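Local coordinates for protein Cow rumen GH26 endo-mannanase (Metagenome, PDB 6UEH) that probably hydrolyses internal beta-1,4 linkages of mannans such as galactomannan, with a family 26 glycoside hydrolase barrel joined to a CBM6-like accessory domain, at residues F41-N46 against Y120-F125; A47-N52 against V114-I119. All coordinates share one frame; numbering follows the deposited sequence.

How the interactions relate
Both interactions are antiparallel strand pairings within the CBM6-like domain, one in each of its two sheets. Interaction 1 joins strand 42-44 to the start of strand 123-132 in the five-stranded sheet; interaction 2 joins strand 49-55 to strand 110-117 in the four-stranded one. Interaction 2 is nested along the chain inside the loop closed by interaction 1, and their centres lie about 9 Å apart. Interaction 1 is only partly buried: its regular pairing gives way to a bulge, a bridging water and aromatic contacts near the surface. Interaction 2 keeps regular pairing and buries aliphatic and aromatic side chains. F125 and F116 bring the two contacts together, CE2 of F125 lying 3.7 Å from CD1 of F116.

Interaction 1: residues F41-N46 against Y120-F125; sequences FAYLTN and YGYAEF
The Y122 ring carries T45 on one face, with T45 CB 4.1 Å from the ring centroid in an off-centre CH-pi contact, while the hydroxyl of Y43 meets its edge at CD1. T45 CG2 touches Y122 CE1 (3.6 Å) and also lies over the centre of one face of the Y43 ring, 3.6 Å above the plane. A123 O lies at the edge of that ring, near its plane. With its CG anti to the backbone N (chi1 -176°), Y43 runs beside E124, whose OE2 comes within 3.3 Å of Y43 CE1. The aliphatic part of E124 packs alongside F41, and on the other face of the sheet L44 CD2 reaches CE1 of F125.

Reciprocal backbone bonds between A42 and F125 define a hydrogen-bonded antiparallel pair; A42 N to F125 O measures 2.8 Å. Further along, L44 N donates to A123 O, and L44 O receives A123 N together with a weak bond from Y122 N. Y122 and A123 thus both face L44, a G1 beta bulge whose first position, Y122, has positive phi (51°), as does G121 before it. A CB on G121 would collide with T45 O. One water links T45 O (2.6 Å) and Y120 O (2.8 Å).

The pairing lies in the five-stranded sheet of the CBM6-like beta-sandwich, where F41 follows calcium-site residue G40, its side chain about 5 Å from the ion. Around it, R76 and Q78 of strand 76-82 bind G121 O, W24 and W97 meet Y43 and F41 edge-to-face, and strand 59-69 continues the sheet beyond E124 through A68.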
ATOM      1  N   PHE A  41      29.537  20.368 -16.773  1.00 15.34           N
ATOM      2  CA  PHE A  41      28.533  19.385 -16.389  1.00 15.05           C
ATOM      3  C   PHE A  41      28.413  18.266 -17.415  1.00 15.95           C
ATOM      4  O   PHE A  41      28.973  18.346 -18.509  1.00 16.36           O
ATOM      5  CB  PHE A  41      27.172  20.060 -16.187  1.00 14.93           C
ATOM      6  CG  PHE A  41      26.646  20.765 -17.413  1.00 15.38           C
ATOM      7  CD1 PHE A  41      25.841  20.096 -18.324  1.00 15.34           C
ATOM      8  CD2 PHE A  41      26.943  22.100 -17.641  1.00 16.19           C
ATOM      9  CE1 PHE A  41      25.353  20.742 -19.444  1.00 16.89           C
ATOM     10  CE2 PHE A  41      26.453  22.754 -18.761  1.00 17.50           C
ATOM     11  CZ  PHE A  41      25.658  22.075 -19.664  1.00 17.87           C
ATOM     12  N   ALA A  42      27.686  17.218 -17.044  1.00 15.99           N
ATOM     13  CA  ALA A  42      27.389  16.130 -17.961  1.00 16.94           C
ATOM     14  C   ALA A  42      26.043  16.373 -18.632  1.00 17.02           C
ATOM     15  O   ALA A  42      25.055  16.679 -17.964  1.00 17.55           O
ATOM     16  CB  ALA A  42      27.392  14.791 -17.226  1.00 16.09           C
ATOM     17  N   TYR A  43      26.014  16.255 -19.954  1.00 17.12           N
ATOM     18  CA  TYR A  43      24.772  16.361 -20.704  1.00 16.73           C
ATOM     19  C   TYR A  43      24.342  14.961 -21.114  1.00 16.50           C
ATOM     20  O   TYR A  43      24.833  14.410 -22.098  1.00 18.12           O
ATOM     21  CB  TYR A  43      24.942  17.263 -21.930  1.00 16.11           C
ATOM     22  CG  TYR A  43      23.671  17.524 -22.721  1.00 14.72           C
ATOM     23  CD1 TYR A  43      22.413  17.409 -22.134  1.00 14.08           C
ATOM     24  CD2 TYR A  43      23.736  17.885 -24.061  1.00 14.80           C
ATOM     25  CE1 TYR A  43      21.258  17.650 -22.867  1.00 14.33           C
ATOM     26  CE2 TYR A  43      22.594  18.128 -24.796  1.00 15.43           C
ATOM     27  CZ  TYR A  43      21.358  18.008 -24.199  1.00 14.91           C
ATOM     28  OH  TYR A  43      20.226  18.252 -24.945  1.00 13.74           O
ATOM     29  N   LEU A  44      23.444  14.382 -20.326  1.00 15.91           N
ATOM     30  CA  LEU A  44      22.906  13.056 -20.595  1.00 17.18           C
ATOM     31  C   LEU A  44      21.930  13.123 -21.757  1.00 17.47           C
ATOM     32  O   LEU A  44      20.862  13.702 -21.620  1.00 17.21           O
ATOM     33  CB  LEU A  44      22.212  12.504 -19.346  1.00 18.29           C
ATOM     34  CG  LEU A  44      21.377  11.225 -19.454  1.00 20.62           C
ATOM     35  CD1 LEU A  44      22.265  10.019 -19.579  1.00 22.25           C
ATOM     36  CD2 LEU A  44      20.451  11.075 -18.254  1.00 20.89           C
ATOM     37  N   THR A  45      22.289  12.549 -22.902  1.00 17.72           N
ATOM     38  CA  THR A  45      21.384  12.557 -24.048  1.00 18.26           C
ATOM     39  C   THR A  45      20.769  11.179 -24.285  1.00 20.00           C
ATOM     40  O   THR A  45      19.748  10.845 -23.681  1.00 20.94           O
ATOM     41  CB  THR A  45      22.089  13.039 -25.341  1.00 19.44           C
ATOM     42  OG1 THR A  45      23.311  12.314 -25.531  1.00 18.55           O
ATOM     43  CG2 THR A  45      22.394  14.534 -25.258  1.00 19.45           C
ATOM     44  N   ASN A  46      21.383  10.386 -25.159  1.00 15.62           N
ATOM     45  CA  ASN A  46      20.866   9.053 -25.463  1.00 16.47           C
ATOM     46  C   ASN A  46      21.808   7.927 -25.034  1.00 17.30           C
ATOM     47  O   ASN A  46      21.704   6.801 -25.521  1.00 17.84           O
ATOM     48  CB  ASN A  46      20.562   8.924 -26.962  1.00 18.00           C
ATOM     49  CG  ASN A  46      21.782   9.156 -27.835  1.00 20.49           C
ATOM     50  OD1 ASN A  46      22.878   9.432 -27.341  1.00 19.84           O
ATOM     51  ND2 ASN A  46      21.598   9.042 -29.144  1.00 20.47           N
ATOM     52  N   TYR A 120      14.087   9.257 -19.781  1.00 18.21           N
ATOM     53  CA  TYR A 120      14.244   9.529 -21.210  1.00 19.67           C
ATOM     54  C   TYR A 120      15.425  10.449 -21.536  1.00 17.09           C
ATOM     55  O   TYR A 120      15.526  10.964 -22.649  1.00 15.32           O
ATOM     56  CB  TYR A 120      12.957  10.144 -21.768  1.00 23.66           C
ATOM     57  CG  TYR A 120      11.755   9.231 -21.685  1.00 29.37           C
ATOM     58  CD1 TYR A 120      11.874   7.872 -21.935  1.00 31.53           C
ATOM     59  CD2 TYR A 120      10.501   9.730 -21.356  1.00 32.52           C
ATOM     60  CE1 TYR A 120      10.779   7.033 -21.861  1.00 35.02           C
ATOM     61  CE2 TYR A 120       9.400   8.902 -21.281  1.00 35.68           C
ATOM     62  CZ  TYR A 120       9.545   7.554 -21.533  1.00 37.48           C
ATOM     63  OH  TYR A 120       8.450   6.724 -21.458  1.00 41.42           O
ATOM     64  N   GLY A 121      16.311  10.660 -20.571  1.00 15.12           N
ATOM     65  CA  GLY A 121      17.507  11.451 -20.804  1.00 14.81           C
ATOM     66  C   GLY A 121      17.256  12.910 -21.143  1.00 15.85           C
ATOM     67  O   GLY A 121      16.215  13.469 -20.795  1.00 17.09           O
ATOM     68  N   TYR A 122      18.221  13.516 -21.832  1.00 14.59           N
ATOM     69  CA  TYR A 122      18.205  14.940 -22.174  1.00 14.76           C
ATOM     70  C   TYR A 122      17.948  15.804 -20.944  1.00 15.23           C
ATOM     71  O   TYR A 122      16.993  16.584 -20.879  1.00 15.00           O
ATOM     72  CB  TYR A 122      17.200  15.204 -23.292  1.00 16.31           C
ATOM     73  CG  TYR A 122      17.658  14.542 -24.570  1.00 16.29           C
ATOM     74  CD1 TYR A 122      18.582  15.160 -25.402  1.00 16.47           C
ATOM     75  CD2 TYR A 122      17.215  13.272 -24.915  1.00 16.69           C
ATOM     76  CE1 TYR A 122      19.023  14.548 -26.561  1.00 15.40           C
ATOM     77  CE2 TYR A 122      17.651  12.649 -26.070  1.00 17.27           C
ATOM     78  CZ  TYR A 122      18.556  13.292 -26.888  1.00 17.12           C
ATOM     79  OH  TYR A 122      18.991  12.676 -28.037  1.00 19.01           O
ATOM     80  N   ALA A 123      18.833  15.628 -19.969  1.00 15.03           N
ATOM     81  CA  ALA A 123      18.872  16.435 -18.760  1.00 15.19           C
ATOM     82  C   ALA A 123      20.334  16.680 -18.400  1.00 15.26           C
ATOM     83  O   ALA A 123      21.223  15.967 -18.865  1.00 15.09           O
ATOM     84  CB  ALA A 123      18.139  15.751 -17.621  1.00 14.95           C
ATOM     85  N   GLU A 124      20.579  17.683 -17.567  1.00 16.92           N
ATOM     86  CA  GLU A 124      21.944  18.087 -17.255  1.00 17.50           C
ATOM     87  C   GLU A 124      22.296  17.732 -15.818  1.00 17.42           C
ATOM     88  O   GLU A 124      21.472  17.877 -14.916  1.00 17.38           O
ATOM     89  CB  GLU A 124      22.127  19.588 -17.497  1.00 17.85           C
ATOM     90  CG  GLU A 124      21.899  20.026 -18.945  1.00 17.85           C
ATOM     91  CD  GLU A 124      20.434  20.016 -19.348  1.00 18.23           C
ATOM     92  OE1 GLU A 124      19.621  20.675 -18.665  1.00 17.38           O
ATOM     93  OE2 GLU A 124      20.088  19.339 -20.343  1.00 18.31           O
ATOM     94  N   PHE A 125      23.525  17.265 -15.612  1.00 15.53           N
ATOM     95  CA  PHE A 125      23.986  16.864 -14.289  1.00 16.25           C
ATOM     96  C   PHE A 125      25.306  17.550 -13.947  1.00 16.95           C
ATOM     97  O   PHE A 125      26.315  17.339 -14.617  1.00 17.06           O
ATOM     98  CB  PHE A 125      24.142  15.342 -14.216  1.00 15.03           C
ATOM     99  CG  PHE A 125      22.857  14.593 -14.407  1.00 17.35           C
ATOM    100  CD1 PHE A 125      22.350  14.368 -15.677  1.00 16.96           C
ATOM    101  CD2 PHE A 125      22.152  14.110 -13.316  1.00 17.10           C
ATOM    102  CE1 PHE A 125      21.166  13.683 -15.854  1.00 16.84           C
ATOM    103  CE2 PHE A 125      20.967  13.422 -13.490  1.00 16.89           C
ATOM    104  CZ  PHE A 125      20.473  13.207 -14.761  1.00 15.93           C
TER
HETATM  105  O   HOH W   1      17.490   9.583 -24.158  1.00 37.86           O

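Interaction 2: residues A47-N52 against V114-I119; sequences APISFN and VSFKPI
I49 and F51 pair with F116 and V114 in a regular antiparallel contact at one margin of the four-stranded sheet of the CBM6-like domain, a beta-sandwich in which strand 49-55 is outermost and strand 110-117 is next to it. The short strand axes run 172° apart in direction and approach to 4.7 Å. Two hydrogen-bonded pairs establish the register. I49 and F116 exchange bonds, F116 N to I49 O at 2.9 Å being shorter than the return bond; F51 and V114 do likewise, with V114 N to F51 O at 2.8 Å.

Between them S50 and S115 form a non-hydrogen-bonded pair on the face away from the phenylalanines, where S115 OG lies 3.3 Å from S50 CB. On the inner face, F51 takes its CG between the backbone N and carbonyl carbon (chi1 65°), and its ring lies beside V114. V114 CB sits 3.6 Å above one ring face, offset toward the rim, a CH-pi contact reinforced by V114 CG1 near CE1 and CZ. An alanine in place of F51 would probably leave V114 without its aromatic cover and open a gap toward I12 and I128, which the ring also touches.

F116 extends the same apolar layer, its ring meeting F102 edge-to-face, while I49 CG1 approaches it at the ring edge. K117 departs from this layer and forms a salt bridge with D86. Beyond the I49-F116 pair the chains pass into prolines: P48 leads into strand 49-55, P118 centres an inverse gamma turn, and P48 CD rests 3.9 Å from P118 CD.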
ATOM      1  N   ALA A  47      22.722   8.235 -24.119  1.00 15.87           N
ATOM      2  CA  ALA A  47      23.655   7.240 -23.601  1.00 17.83           C
ATOM      3  C   ALA A  47      23.886   7.467 -22.112  1.00 15.98           C
ATOM      4  O   ALA A  47      23.970   8.609 -21.669  1.00 14.75           O
ATOM      5  CB  ALA A  47      24.968   7.292 -24.361  1.00 17.25           C
ATOM      6  N   PRO A  48      23.999   6.377 -21.335  1.00 16.93           N
ATOM      7  CA  PRO A  48      24.085   6.494 -19.875  1.00 16.13           C
ATOM      8  C   PRO A  48      25.395   7.092 -19.367  1.00 16.00           C
ATOM      9  O   PRO A  48      26.418   7.056 -20.054  1.00 15.78           O
ATOM     10  CB  PRO A  48      23.949   5.042 -19.403  1.00 16.78           C
ATOM     11  CG  PRO A  48      24.482   4.239 -20.536  1.00 18.38           C
ATOM     12  CD  PRO A  48      24.055   4.973 -21.778  1.00 19.13           C
ATOM     13  N   ILE A  49      25.343   7.649 -18.162  1.00 14.51           N
ATOM     14  CA  ILE A  49      26.543   8.036 -17.434  1.00 15.81           C
ATOM     15  C   ILE A  49      26.523   7.290 -16.109  1.00 15.30           C
ATOM     16  O   ILE A  49      25.450   7.003 -15.572  1.00 14.42           O
ATOM     17  CB  ILE A  49      26.626   9.557 -17.199  1.00 17.51           C
ATOM     18  CG1 ILE A  49      25.446  10.039 -16.353  1.00 18.34           C
ATOM     19  CG2 ILE A  49      26.681  10.301 -18.531  1.00 18.30           C
ATOM     20  CD1 ILE A  49      25.501  11.518 -16.008  1.00 18.37           C
ATOM     21  N   SER A  50      27.696   6.959 -15.581  1.00 15.03           N
ATOM     22  CA  SER A  50      27.735   6.124 -14.389  1.00 14.78           C
ATOM     23  C   SER A  50      28.982   6.316 -13.535  1.00 14.93           C
ATOM     24  O   SER A  50      29.978   6.886 -13.975  1.00 14.52           O
ATOM     25  CB  SER A  50      27.617   4.653 -14.787  1.00 14.70           C
ATOM     26  OG  SER A  50      28.704   4.264 -15.609  1.00 17.11           O
ATOM     27  N   PHE A  51      28.897   5.827 -12.302  1.00 14.66           N
ATOM     28  CA  PHE A  51      30.023   5.798 -11.379  1.00 16.24           C
ATOM     29  C   PHE A  51      29.834   4.643 -10.407  1.00 16.15           C
ATOM     30  O   PHE A  51      28.738   4.088 -10.295  1.00 14.83           O
ATOM     31  CB  PHE A  51      30.156   7.124 -10.625  1.00 16.80           C
ATOM     32  CG  PHE A  51      28.995   7.434  -9.718  1.00 17.06           C
ATOM     33  CD1 PHE A  51      27.802   7.916 -10.235  1.00 16.23           C
ATOM     34  CD2 PHE A  51      29.107   7.269  -8.345  1.00 17.99           C
ATOM     35  CE1 PHE A  51      26.736   8.212  -9.401  1.00 16.62           C
ATOM     36  CE2 PHE A  51      28.045   7.562  -7.508  1.00 17.93           C
ATOM     37  CZ  PHE A  51      26.857   8.032  -8.034  1.00 16.35           C
ATOM     38  N   ASN A  52      30.901   4.280  -9.707  1.00 18.07           N
ATOM     39  CA  ASN A  52      30.849   3.165  -8.775  1.00 17.36           C
ATOM     40  C   ASN A  52      30.808   3.590  -7.314  1.00 16.53           C
ATOM     41  O   ASN A  52      31.452   4.562  -6.914  1.00 15.52           O
ATOM     42  CB  ASN A  52      32.045   2.239  -8.997  1.00 21.12           C
ATOM     43  CG  ASN A  52      32.170   1.185  -7.916  1.00 24.64           C
ATOM     44  OD1 ASN A  52      31.433   0.198  -7.905  1.00 24.90           O
ATOM     45  ND2 ASN A  52      33.105   1.390  -6.992  1.00 25.95           N
ATOM     46  N   VAL A 114      26.180   2.865 -10.202  1.00 17.10           N
ATOM     47  CA  VAL A 114      25.079   3.815 -10.177  1.00 15.11           C
ATOM     48  C   VAL A 114      25.023   4.549 -11.507  1.00 15.56           C
ATOM     49  O   VAL A 114      25.979   5.225 -11.889  1.00 14.93           O
ATOM     50  CB  VAL A 114      25.222   4.829  -9.028  1.00 14.41           C
ATOM     51  CG1 VAL A 114      23.995   5.733  -8.965  1.00 15.03           C
ATOM     52  CG2 VAL A 114      25.427   4.100  -7.706  1.00 12.87           C
ATOM     53  N   SER A 115      23.906   4.410 -12.214  1.00 14.94           N
ATOM     54  CA  SER A 115      23.777   4.994 -13.545  1.00 16.29           C
ATOM     55  C   SER A 115      22.587   5.932 -13.668  1.00 16.29           C
ATOM     56  O   SER A 115      21.564   5.754 -13.009  1.00 17.33           O
ATOM     57  CB  SER A 115      23.648   3.894 -14.603  1.00 18.12           C
ATOM     58  OG  SER A 115      24.764   3.025 -14.588  1.00 20.46           O
ATOM     59  N   PHE A 116      22.733   6.936 -14.523  1.00 15.16           N
ATOM     60  CA  PHE A 116      21.581   7.651 -15.038  1.00 15.67           C
ATOM     61  C   PHE A 116      21.395   7.217 -16.480  1.00 15.40           C
ATOM     62  O   PHE A 116      22.260   7.446 -17.322  1.00 16.27           O
ATOM     63  CB  PHE A 116      21.759   9.163 -14.920  1.00 15.89           C
ATOM     64  CG  PHE A 116      21.693   9.660 -13.508  1.00 15.85           C
ATOM     65  CD1 PHE A 116      20.472   9.811 -12.875  1.00 16.44           C
ATOM     66  CD2 PHE A 116      22.850   9.959 -12.807  1.00 15.21           C
ATOM     67  CE1 PHE A 116      20.405  10.260 -11.570  1.00 16.97           C
ATOM     68  CE2 PHE A 116      22.789  10.407 -11.506  1.00 15.40           C
ATOM     69  CZ  PHE A 116      21.566  10.560 -10.886  1.00 16.89           C
ATOM     70  N   LYS A 117      20.273   6.560 -16.750  1.00 15.07           N
ATOM     71  CA  LYS A 117      20.010   5.995 -18.066  1.00 16.67           C
ATOM     72  C   LYS A 117      19.222   6.971 -18.931  1.00 17.60           C
ATOM     73  O   LYS A 117      18.489   7.815 -18.411  1.00 17.07           O
ATOM     74  CB  LYS A 117      19.262   4.664 -17.933  1.00 19.48           C
ATOM     75  CG  LYS A 117      20.054   3.584 -17.203  1.00 21.76           C
ATOM     76  CD  LYS A 117      19.305   2.259 -17.171  1.00 24.13           C
ATOM     77  CE  LYS A 117      20.168   1.146 -16.589  1.00 25.49           C
ATOM     78  NZ  LYS A 117      19.463  -0.171 -16.588  1.00 26.67           N
ATOM     79  N   PRO A 118      19.383   6.870 -20.260  1.00 16.91           N
ATOM     80  CA  PRO A 118      18.646   7.728 -21.196  1.00 16.45           C
ATOM     81  C   PRO A 118      17.173   7.349 -21.299  1.00 17.29           C
ATOM     82  O   PRO A 118      16.670   7.096 -22.395  1.00 16.76           O
ATOM     83  CB  PRO A 118      19.364   7.486 -22.527  1.00 17.57           C
ATOM     84  CG  PRO A 118      19.944   6.121 -22.392  1.00 18.09           C
ATOM     85  CD  PRO A 118      20.362   6.015 -20.955  1.00 17.37           C
ATOM     86  N   ILE A 119      16.495   7.296 -20.158  1.00 16.03           N
ATOM     87  CA  ILE A 119      15.063   7.039 -20.113  1.00 17.48           C
ATOM     88  C   ILE A 119      14.406   8.089 -19.220  1.00 18.30           C
ATOM     89  O   ILE A 119      14.198   7.843 -18.032  1.00 17.81           O
ATOM     90  CB  ILE A 119      14.748   5.623 -19.568  1.00 18.72           C
ATOM     91  CG1 ILE A 119      15.630   4.572 -20.245  1.00 21.28           C
ATOM     92  CG2 ILE A 119      13.271   5.289 -19.745  1.00 19.42           C
ATOM     93  CD1 ILE A 119      15.474   3.178 -19.665  1.00 23.28           C
TER